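Local coordinates for envelope glycoprotein (Thogoto virus, PDB 5XEA) that probably attaches the virus to its host-cell receptor and then drives fusion of the viral envelope with the host membrane, at residues B[93-106]-B[125-139]. Sequence-based numbering, arbitrary orientation.
Sequences DICHDCWGSDSYAC and RDANWKFAYHMCNID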
ATOM      1  N   ASP B  93      19.700  43.199   4.329  1.00 37.79           N
ATOM      2  CA  ASP B  93      20.895  43.454   5.122  1.00 43.44           C
ATOM      3  C   ASP B  93      20.754  42.845   6.510  1.00 43.73           C
ATOM      4  O   ASP B  93      19.664  42.797   7.081  1.00 41.84           O
ATOM      5  CB  ASP B  93      21.155  44.960   5.247  1.00 51.32           C
ATOM      6  CG  ASP B  93      21.550  45.597   3.920  1.00 63.94           C
ATOM      7  OD1 ASP B  93      22.329  44.969   3.165  1.00 63.90           O
ATOM      8  OD2 ASP B  93      21.075  46.720   3.631  1.00 68.72           O
ATOM      9  N   ILE B  94      21.875  42.381   7.056  1.00 45.37           N
ATOM     10  CA  ILE B  94      21.902  41.813   8.394  1.00 42.61           C
ATOM     11  C   ILE B  94      22.591  42.800   9.328  1.00 42.06           C
ATOM     12  O   ILE B  94      23.452  43.586   8.918  1.00 46.13           O
ATOM     13  CB  ILE B  94      22.582  40.424   8.448  1.00 46.21           C
ATOM     14  CG1 ILE B  94      24.052  40.532   8.827  1.00 56.50           C
ATOM     15  CG2 ILE B  94      22.370  39.620   7.114  1.00 43.75           C
ATOM     16  CD1 ILE B  94      24.434  39.618   9.975  1.00 62.55           C
ATOM     17  N   CYS B  95      22.184  42.773  10.591  1.00 42.14           N
ATOM     18  CA  CYS B  95      22.688  43.687  11.610  1.00 45.66           C
ATOM     19  C   CYS B  95      23.053  42.853  12.814  1.00 45.08           C
ATOM     20  O   CYS B  95      22.187  42.179  13.385  1.00 42.59           O
ATOM     21  CB  CYS B  95      21.646  44.739  12.006  1.00 47.18           C
ATOM     22  SG  CYS B  95      21.422  46.068  10.839  1.00 79.68           S
ATOM     23  N   HIS B  96      24.318  42.892  13.195  1.00 42.66           N
ATOM     24  CA  HIS B  96      24.786  42.242  14.406  1.00 40.36           C
ATOM     25  C   HIS B  96      25.059  43.309  15.464  1.00 42.75           C
ATOM     26  O   HIS B  96      26.024  44.073  15.343  1.00 42.16           O
ATOM     27  CB  HIS B  96      26.043  41.429  14.124  1.00 42.93           C
ATOM     28  CG  HIS B  96      26.445  40.544  15.259  1.00 45.18           C
ATOM     29  ND1 HIS B  96      27.300  40.957  16.255  1.00 54.02           N
ATOM     30  CD2 HIS B  96      26.111  39.266  15.554  1.00 46.85           C
ATOM     31  CE1 HIS B  96      27.475  39.972  17.120  1.00 59.13           C
ATOM     32  NE2 HIS B  96      26.765  38.934  16.715  1.00 59.45           N
ATOM     33  N   ASP B  97      24.221  43.346  16.503  1.00 39.15           N
ATOM     34  CA  ASP B  97      24.449  44.190  17.677  1.00 46.28           C
ATOM     35  C   ASP B  97      24.718  45.639  17.258  1.00 47.52           C
ATOM     36  O   ASP B  97      25.662  46.279  17.714  1.00 46.02           O
ATOM     37  CB  ASP B  97      25.588  43.635  18.539  1.00 46.38           C
ATOM     38  CG  ASP B  97      25.166  42.426  19.399  1.00 49.15           C
ATOM     39  OD1 ASP B  97      24.056  41.897  19.195  1.00 45.27           O
ATOM     40  OD2 ASP B  97      25.946  41.989  20.288  1.00 44.97           O
ATOM     41  N   CYS B  98      23.885  46.145  16.351  1.00 39.12           N
ATOM     42  CA  CYS B  98      23.986  47.524  15.884  1.00 39.22           C
ATOM     43  C   CYS B  98      23.297  48.429  16.897  1.00 44.85           C
ATOM     44  O   CYS B  98      22.066  48.427  17.004  1.00 48.34           O
ATOM     45  CB  CYS B  98      23.351  47.677  14.509  1.00 44.86           C
ATOM     46  SG  CYS B  98      24.141  46.709  13.190  1.00 54.94           S
ATOM     47  N   TRP B  99      24.080  49.199  17.636  1.00 43.11           N
ATOM     48  CA  TRP B  99      23.557  50.019  18.718  1.00 38.33           C
ATOM     49  C   TRP B  99      23.694  51.495  18.382  1.00 39.07           C
ATOM     50  O   TRP B  99      24.375  51.883  17.426  1.00 40.63           O
ATOM     51  CB  TRP B  99      24.253  49.700  20.045  1.00 37.43           C
ATOM     52  CG  TRP B  99      25.728  49.891  20.050  1.00 45.17           C
ATOM     53  CD1 TRP B  99      26.676  48.963  19.749  1.00 51.20           C
ATOM     54  CD2 TRP B  99      26.438  51.094  20.396  1.00 46.43           C
ATOM     55  NE1 TRP B  99      27.935  49.511  19.883  1.00 45.13           N
ATOM     56  CE2 TRP B  99      27.813  50.819  20.270  1.00 47.70           C
ATOM     57  CE3 TRP B  99      26.039  52.376  20.788  1.00 52.83           C
ATOM     58  CZ2 TRP B  99      28.801  51.780  20.538  1.00 51.20           C
ATOM     59  CZ3 TRP B  99      27.018  53.335  21.049  1.00 59.94           C
ATOM     60  CH2 TRP B  99      28.384  53.029  20.922  1.00 55.97           C
ATOM     61  N   GLY B 100      23.004  52.314  19.175  1.00 42.85           N
ATOM     62  CA  GLY B 100      23.035  53.749  18.952  1.00 43.54           C
ATOM     63  C   GLY B 100      22.412  54.087  17.615  1.00 43.28           C
ATOM     64  O   GLY B 100      21.407  53.496  17.198  1.00 39.73           O
ATOM     65  N   SER B 101      23.025  55.040  16.909  1.00 37.98           N
ATOM     66  CA  SER B 101      22.437  55.497  15.656  1.00 46.00           C
ATOM     67  C   SER B 101      22.322  54.382  14.624  1.00 45.91           C
ATOM     68  O   SER B 101      21.443  54.454  13.759  1.00 54.11           O
ATOM     69  CB  SER B 101      23.251  56.656  15.087  1.00 46.99           C
ATOM     70  OG  SER B 101      24.620  56.319  15.084  1.00 53.96           O
ATOM     71  N   ASP B 102      23.177  53.352  14.691  1.00 53.29           N
ATOM     72  CA  ASP B 102      23.047  52.220  13.764  1.00 48.63           C
ATOM     73  C   ASP B 102      21.781  51.402  14.002  1.00 44.29           C
ATOM     74  O   ASP B 102      21.354  50.686  13.101  1.00 54.07           O
ATOM     75  CB  ASP B 102      24.273  51.304  13.848  1.00 51.26           C
ATOM     76  CG  ASP B 102      25.560  52.004  13.414  1.00 60.87           C
ATOM     77  OD1 ASP B 102      25.508  52.811  12.467  1.00 67.68           O
ATOM     78  OD2 ASP B 102      26.620  51.757  14.026  1.00 61.37           O
ATOM     79  N   SER B 103      21.161  51.490  15.187  1.00 40.60           N
ATOM     80  CA  SER B 103      19.903  50.780  15.410  1.00 43.64           C
ATOM     81  C   SER B 103      18.787  51.284  14.507  1.00 38.72           C
ATOM     82  O   SER B 103      17.720  50.666  14.461  1.00 49.28           O
ATOM     83  CB  SER B 103      19.477  50.893  16.876  1.00 40.28           C
ATOM     84  OG  SER B 103      19.173  52.233  17.224  1.00 42.61           O
ATOM     85  N   TYR B 104      19.020  52.386  13.790  1.00 43.91           N
ATOM     86  CA  TYR B 104      18.081  52.925  12.812  1.00 46.38           C
ATOM     87  C   TYR B 104      17.664  51.883  11.779  1.00 51.04           C
ATOM     88  O   TYR B 104      16.551  51.949  11.247  1.00 55.02           O
ATOM     89  CB  TYR B 104      18.749  54.132  12.132  1.00 44.25           C
ATOM     90  CG  TYR B 104      17.906  54.994  11.216  1.00 60.21           C
ATOM     91  CD1 TYR B 104      16.880  55.788  11.716  1.00 62.76           C
ATOM     92  CD2 TYR B 104      18.189  55.077   9.853  1.00 73.57           C
ATOM     93  CE1 TYR B 104      16.128  56.612  10.879  1.00 63.63           C
ATOM     94  CE2 TYR B 104      17.442  55.898   9.005  1.00 69.15           C
ATOM     95  CZ  TYR B 104      16.414  56.663   9.527  1.00 67.65           C
ATOM     96  OH  TYR B 104      15.671  57.475   8.698  1.00 60.89           O
ATOM     97  N   ALA B 105      18.536  50.916  11.484  1.00 50.95           N
ATOM     98  CA  ALA B 105      18.234  49.929  10.446  1.00 53.69           C
ATOM     99  C   ALA B 105      17.039  49.055  10.793  1.00 52.20           C
ATOM    100  O   ALA B 105      16.415  48.501   9.885  1.00 58.86           O
ATOM    101  CB  ALA B 105      19.452  49.043  10.182  1.00 53.56           C
ATOM    102  N   CYS B 106      16.722  48.903  12.079  1.00 50.75           N
ATOM    103  CA  CYS B 106      15.568  48.135  12.527  1.00 46.59           C
ATOM    104  C   CYS B 106      14.245  48.855  12.332  1.00 51.55           C
ATOM    105  O   CYS B 106      13.206  48.288  12.675  1.00 50.43           O
ATOM    106  CB  CYS B 106      15.703  47.799  14.012  1.00 47.42           C
ATOM    107  SG  CYS B 106      16.574  46.295  14.361  1.00 52.14           S
ATOM    108  N   ARG B 125      19.093  36.317  17.610  1.00 35.84           N
ATOM    109  CA  ARG B 125      19.856  37.095  18.588  1.00 39.65           C
ATOM    110  C   ARG B 125      19.038  38.308  19.013  1.00 40.17           C
ATOM    111  O   ARG B 125      18.437  38.979  18.166  1.00 36.28           O
ATOM    112  CB  ARG B 125      21.207  37.536  17.997  1.00 37.38           C
ATOM    113  CG  ARG B 125      22.146  38.230  18.978  1.00 56.60           C
ATOM    114  CD  ARG B 125      23.564  38.345  18.401  1.00 56.83           C
ATOM    115  NE  ARG B 125      24.450  39.104  19.285  1.00 56.25           N
ATOM    116  CZ  ARG B 125      25.233  38.558  20.211  1.00 54.47           C
ATOM    117  NH1 ARG B 125      25.247  37.240  20.380  1.00 55.25           N
ATOM    118  NH2 ARG B 125      26.007  39.326  20.969  1.00 51.42           N
ATOM    119  N   ASP B 126      18.993  38.584  20.317  1.00 40.20           N
ATOM    120  CA  ASP B 126      18.315  39.792  20.807  1.00 43.27           C
ATOM    121  C   ASP B 126      19.130  40.478  21.907  1.00 43.39           C
ATOM    122  O   ASP B 126      18.609  40.879  22.951  1.00 41.42           O
ATOM    123  CB  ASP B 126      16.893  39.488  21.278  1.00 45.32           C
ATOM    124  CG  ASP B 126      16.834  38.446  22.380  1.00 56.56           C
ATOM    125  OD1 ASP B 126      17.893  38.079  22.944  1.00 60.78           O
ATOM    126  OD2 ASP B 126      15.702  38.004  22.688  1.00 66.92           O
ATOM    127  N   ALA B 127      20.421  40.653  21.651  1.00 45.60           N
ATOM    128  CA  ALA B 127      21.300  41.307  22.614  1.00 43.01           C
ATOM    129  C   ALA B 127      20.862  42.748  22.876  1.00 35.76           C
ATOM    130  O   ALA B 127      20.279  43.417  22.012  1.00 37.81           O
ATOM    131  CB  ALA B 127      22.741  41.274  22.113  1.00 40.59           C
ATOM    132  N   ASN B 128      21.155  43.226  24.094  1.00 39.98           N
ATOM    133  CA  ASN B 128      20.731  44.533  24.594  1.00 35.17           C
ATOM    134  C   ASN B 128      21.739  44.997  25.639  1.00 36.26           C
ATOM    135  O   ASN B 128      21.346  45.363  26.744  1.00 38.63           O
ATOM    136  CB  ASN B 128      19.329  44.421  25.214  1.00 36.08           C
ATOM    137  CG  ASN B 128      18.643  45.772  25.443  1.00 36.25           C
ATOM    138  OD1 ASN B 128      18.996  46.789  24.842  1.00 38.17           O
ATOM    139  ND2 ASN B 128      17.614  45.762  26.293  1.00 35.57           N
ATOM    140  N   TRP B 129      23.039  44.928  25.334  1.00 36.53           N
ATOM    141  CA  TRP B 129      24.048  45.070  26.372  1.00 43.82           C
ATOM    142  C   TRP B 129      24.596  46.493  26.491  1.00 46.20           C
ATOM    143  O   TRP B 129      25.462  46.729  27.340  1.00 46.58           O
ATOM    144  CB  TRP B 129      25.208  44.087  26.157  1.00 39.95           C
ATOM    145  CG  TRP B 129      25.712  44.001  24.751  1.00 42.27           C
ATOM    146  CD1 TRP B 129      25.430  43.015  23.841  1.00 44.92           C
ATOM    147  CD2 TRP B 129      26.614  44.903  24.099  1.00 43.65           C
ATOM    148  NE1 TRP B 129      26.089  43.262  22.660  1.00 40.33           N
ATOM    149  CE2 TRP B 129      26.823  44.413  22.792  1.00 47.96           C
ATOM    150  CE3 TRP B 129      27.254  46.091  24.489  1.00 47.00           C
ATOM    151  CZ2 TRP B 129      27.638  45.063  21.871  1.00 42.66           C
ATOM    152  CZ3 TRP B 129      28.070  46.734  23.572  1.00 52.02           C
ATOM    153  CH2 TRP B 129      28.254  46.215  22.279  1.00 46.84           C
ATOM    154  N   LYS B 130      24.111  47.422  25.664  1.00 40.62           N
ATOM    155  CA  LYS B 130      24.619  48.791  25.615  1.00 39.53           C
ATOM    156  C   LYS B 130      23.688  49.672  26.443  1.00 41.99           C
ATOM    157  O   LYS B 130      22.652  50.130  25.958  1.00 39.29           O
ATOM    158  CB  LYS B 130      24.728  49.281  24.175  1.00 35.90           C
ATOM    159  CG  LYS B 130      25.483  50.608  24.049  1.00 43.08           C
ATOM    160  CD  LYS B 130      26.965  50.413  24.276  1.00 48.10           C
ATOM    161  CE  LYS B 130      27.706  51.756  24.262  1.00 58.44           C
ATOM    162  NZ  LYS B 130      29.179  51.552  24.380  1.00 63.07           N
ATOM    163  N   PHE B 131      24.072  49.903  27.694  1.00 43.87           N
ATOM    164  CA  PHE B 131      23.251  50.688  28.605  1.00 36.52           C
ATOM    165  C   PHE B 131      22.977  52.079  28.050  1.00 39.97           C
ATOM    166  O   PHE B 131      23.879  52.743  27.535  1.00 39.52           O
ATOM    167  CB  PHE B 131      23.924  50.811  29.970  1.00 38.32           C
ATOM    168  CG  PHE B 131      23.146  51.661  30.937  1.00 40.94           C
ATOM    169  CD1 PHE B 131      21.940  51.214  31.446  1.00 43.48           C
ATOM    170  CD2 PHE B 131      23.620  52.926  31.328  1.00 41.54           C
ATOM    171  CE1 PHE B 131      21.215  51.988  32.329  1.00 44.04           C
ATOM    172  CE2 PHE B 131      22.895  53.713  32.211  1.00 42.17           C
ATOM    173  CZ  PHE B 131      21.694  53.245  32.721  1.00 39.15           C
ATOM    174  N   ALA B 132      21.710  52.499  28.161  1.00 38.09           N
ATOM    175  CA  ALA B 132      21.197  53.796  27.725  1.00 34.06           C
ATOM    176  C   ALA B 132      21.225  53.951  26.225  1.00 36.44           C
ATOM    177  O   ALA B 132      21.198  55.085  25.719  1.00 41.62           O
ATOM    178  CB  ALA B 132      21.952  54.973  28.386  1.00 39.24           C
ATOM    179  N   TYR B 133      21.267  52.835  25.489  1.00 39.48           N
ATOM    180  CA  TYR B 133      21.167  52.870  24.041  1.00 33.66           C
ATOM    181  C   TYR B 133      20.235  51.772  23.554  1.00 35.99           C
ATOM    182  O   TYR B 133      19.926  50.806  24.263  1.00 38.12           O
ATOM    183  CB  TYR B 133      22.534  52.690  23.362  1.00 36.94           C
ATOM    184  CG  TYR B 133      23.477  53.864  23.497  1.00 40.81           C
ATOM    185  CD1 TYR B 133      23.566  54.823  22.492  1.00 46.63           C
ATOM    186  CD2 TYR B 133      24.293  53.999  24.616  1.00 42.74           C
ATOM    187  CE1 TYR B 133      24.426  55.903  22.609  1.00 51.53           C
ATOM    188  CE2 TYR B 133      25.167  55.061  24.738  1.00 42.08           C
ATOM    189  CZ  TYR B 133      25.223  56.013  23.727  1.00 49.03           C
ATOM    190  OH  TYR B 133      26.080  57.076  23.835  1.00 65.70           O
ATOM    191  N   HIS B 134      19.816  51.926  22.306  1.00 34.44           N
ATOM    192  CA  HIS B 134      19.054  50.918  21.589  1.00 33.32           C
ATOM    193  C   HIS B 134      19.999  49.944  20.897  1.00 40.03           C
ATOM    194  O   HIS B 134      21.132  50.293  20.539  1.00 39.37           O
ATOM    195  CB  HIS B 134      18.154  51.565  20.550  1.00 37.89           C
ATOM    196  CG  HIS B 134      17.133  52.481  21.132  1.00 37.97           C
ATOM    197  ND1 HIS B 134      15.825  52.104  21.325  1.00 43.85           N
ATOM    198  CD2 HIS B 134      17.229  53.756  21.576  1.00 35.25           C
ATOM    199  CE1 HIS B 134      15.154  53.109  21.858  1.00 40.31           C
ATOM    200  NE2 HIS B 134      15.981  54.124  22.014  1.00 47.89           N
ATOM    201  N   MET B 135      19.527  48.715  20.700  1.00 37.57           N
ATOM    202  CA  MET B 135      20.349  47.747  19.996  1.00 32.94           C
ATOM    203  C   MET B 135      19.478  46.963  19.024  1.00 37.55           C
ATOM    204  O   MET B 135      18.348  46.592  19.345  1.00 34.08           O
ATOM    205  CB  MET B 135      21.082  46.826  20.974  1.00 39.49           C
ATOM    206  CG  MET B 135      22.179  46.001  20.287  1.00 39.76           C
ATOM    207  SD  MET B 135      23.268  45.160  21.432  1.00 46.86           S
ATOM    208  CE  MET B 135      24.345  46.520  21.889  1.00 38.24           C
ATOM    209  N   CYS B 136      20.008  46.758  17.822  1.00 34.80           N
ATOM    210  CA  CYS B 136      19.284  46.217  16.684  1.00 41.62           C
ATOM    211  C   CYS B 136      19.980  44.943  16.219  1.00 35.77           C
ATOM    212  O   CYS B 136      21.202  44.923  16.032  1.00 37.92           O
ATOM    213  CB  CYS B 136      19.220  47.251  15.547  1.00 41.82           C
ATOM    214  SG  CYS B 136      18.541  46.685  13.958  1.00 51.32           S
ATOM    215  N   ASN B 137      19.212  43.873  16.071  1.00 37.87           N
ATOM    216  CA  ASN B 137      19.720  42.666  15.429  1.00 38.90           C
ATOM    217  C   ASN B 137      18.752  42.279  14.330  1.00 34.90           C
ATOM    218  O   ASN B 137      17.544  42.170  14.574  1.00 36.73           O
ATOM    219  CB  ASN B 137      19.898  41.515  16.430  1.00 37.78           C
ATOM    220  CG  ASN B 137      21.256  41.535  17.106  1.00 45.81           C
ATOM    221  OD1 ASN B 137      22.267  41.177  16.498  1.00 40.63           O
ATOM    222  ND2 ASN B 137      21.288  41.953  18.373  1.00 42.03           N
ATOM    223  N   ILE B 138      19.277  42.107  13.117  1.00 37.45           N
ATOM    224  CA  ILE B 138      18.504  41.603  11.992  1.00 36.38           C
ATOM    225  C   ILE B 138      19.266  40.458  11.336  1.00 35.26           C
ATOM    226  O   ILE B 138      20.463  40.587  11.048  1.00 37.18           O
ATOM    227  CB  ILE B 138      18.227  42.694  10.943  1.00 38.98           C
ATOM    228  CG1 ILE B 138      17.620  43.943  11.576  1.00 39.77           C
ATOM    229  CG2 ILE B 138      17.339  42.139   9.802  1.00 33.56           C
ATOM    230  CD1 ILE B 138      17.341  45.009  10.550  1.00 47.90           C
ATOM    231  N   ASP B 139      18.558  39.358  11.048  1.00 37.36           N
ATOM    232  CA  ASP B 139      19.126  38.299  10.218  1.00 34.13           C
ATOM    233  C   ASP B 139      18.013  37.696   9.375  1.00 35.83           C
ATOM    234  O   ASP B 139      16.820  37.916   9.614  1.00 35.09           O
ATOM    235  CB  ASP B 139      19.851  37.234  11.058  1.00 37.70           C
ATOM    236  CG  ASP B 139      20.855  36.409  10.236  1.00 47.78           C
ATOM    237  OD1 ASP B 139      21.038  36.702   9.022  1.00 39.96           O
ATOM    238  OD2 ASP B 139      21.442  35.461  10.806  1.00 42.72           O
TER
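Cys95 pairs with Ile138 and Cys98 with Cys136 as antiparallel hydrogen-bonded pairs, and the register slips by one residue between them: a beta bulge at the far end of this elongated gp64-related, class III fusogen. That end is consistent with the fusion-loop tip, and Phe131 packs there on Leu59 of a second subunit. Strand 133-139 pairs on its other edge with strand 40-56, whereas 93-106 leaves the sheet in the short 3-10 helix 101-106. The bulge, at a corner of the chain, accompanies a buried acid whose charge is met by neighbouring side chains. Arg125 grips Asp97 side-on in a salt bridge, Arg125 NE to Asp97 OD1 at 2.8 Å and Arg125 NH2 to Asp97 OD2 at 2.7 Å, its chain extended from CG to NE. Trp129 NE1 meets Asp97 OD2 from the opposite face to Arg125 NH2, nearly straight at 170°. Asn137 ND2 reaches Asp97 OD1, while Asn137 OD1 accepts from Asp97 N. Four bonds thus hold the carboxylate, probably favouring its charged form. Beyond it, Lys130 NZ lies over the Trp99 six-membered ring, 4.2 Å from the centroid in a cation-pi contact, and the Trp99 edge points at the Tyr133 face. On the Cys95 and Cys98 face, the Cys106-Cys136 disulfide ties helix to strand, with Ile138 CG1 3.8 Å from Cys106 SG.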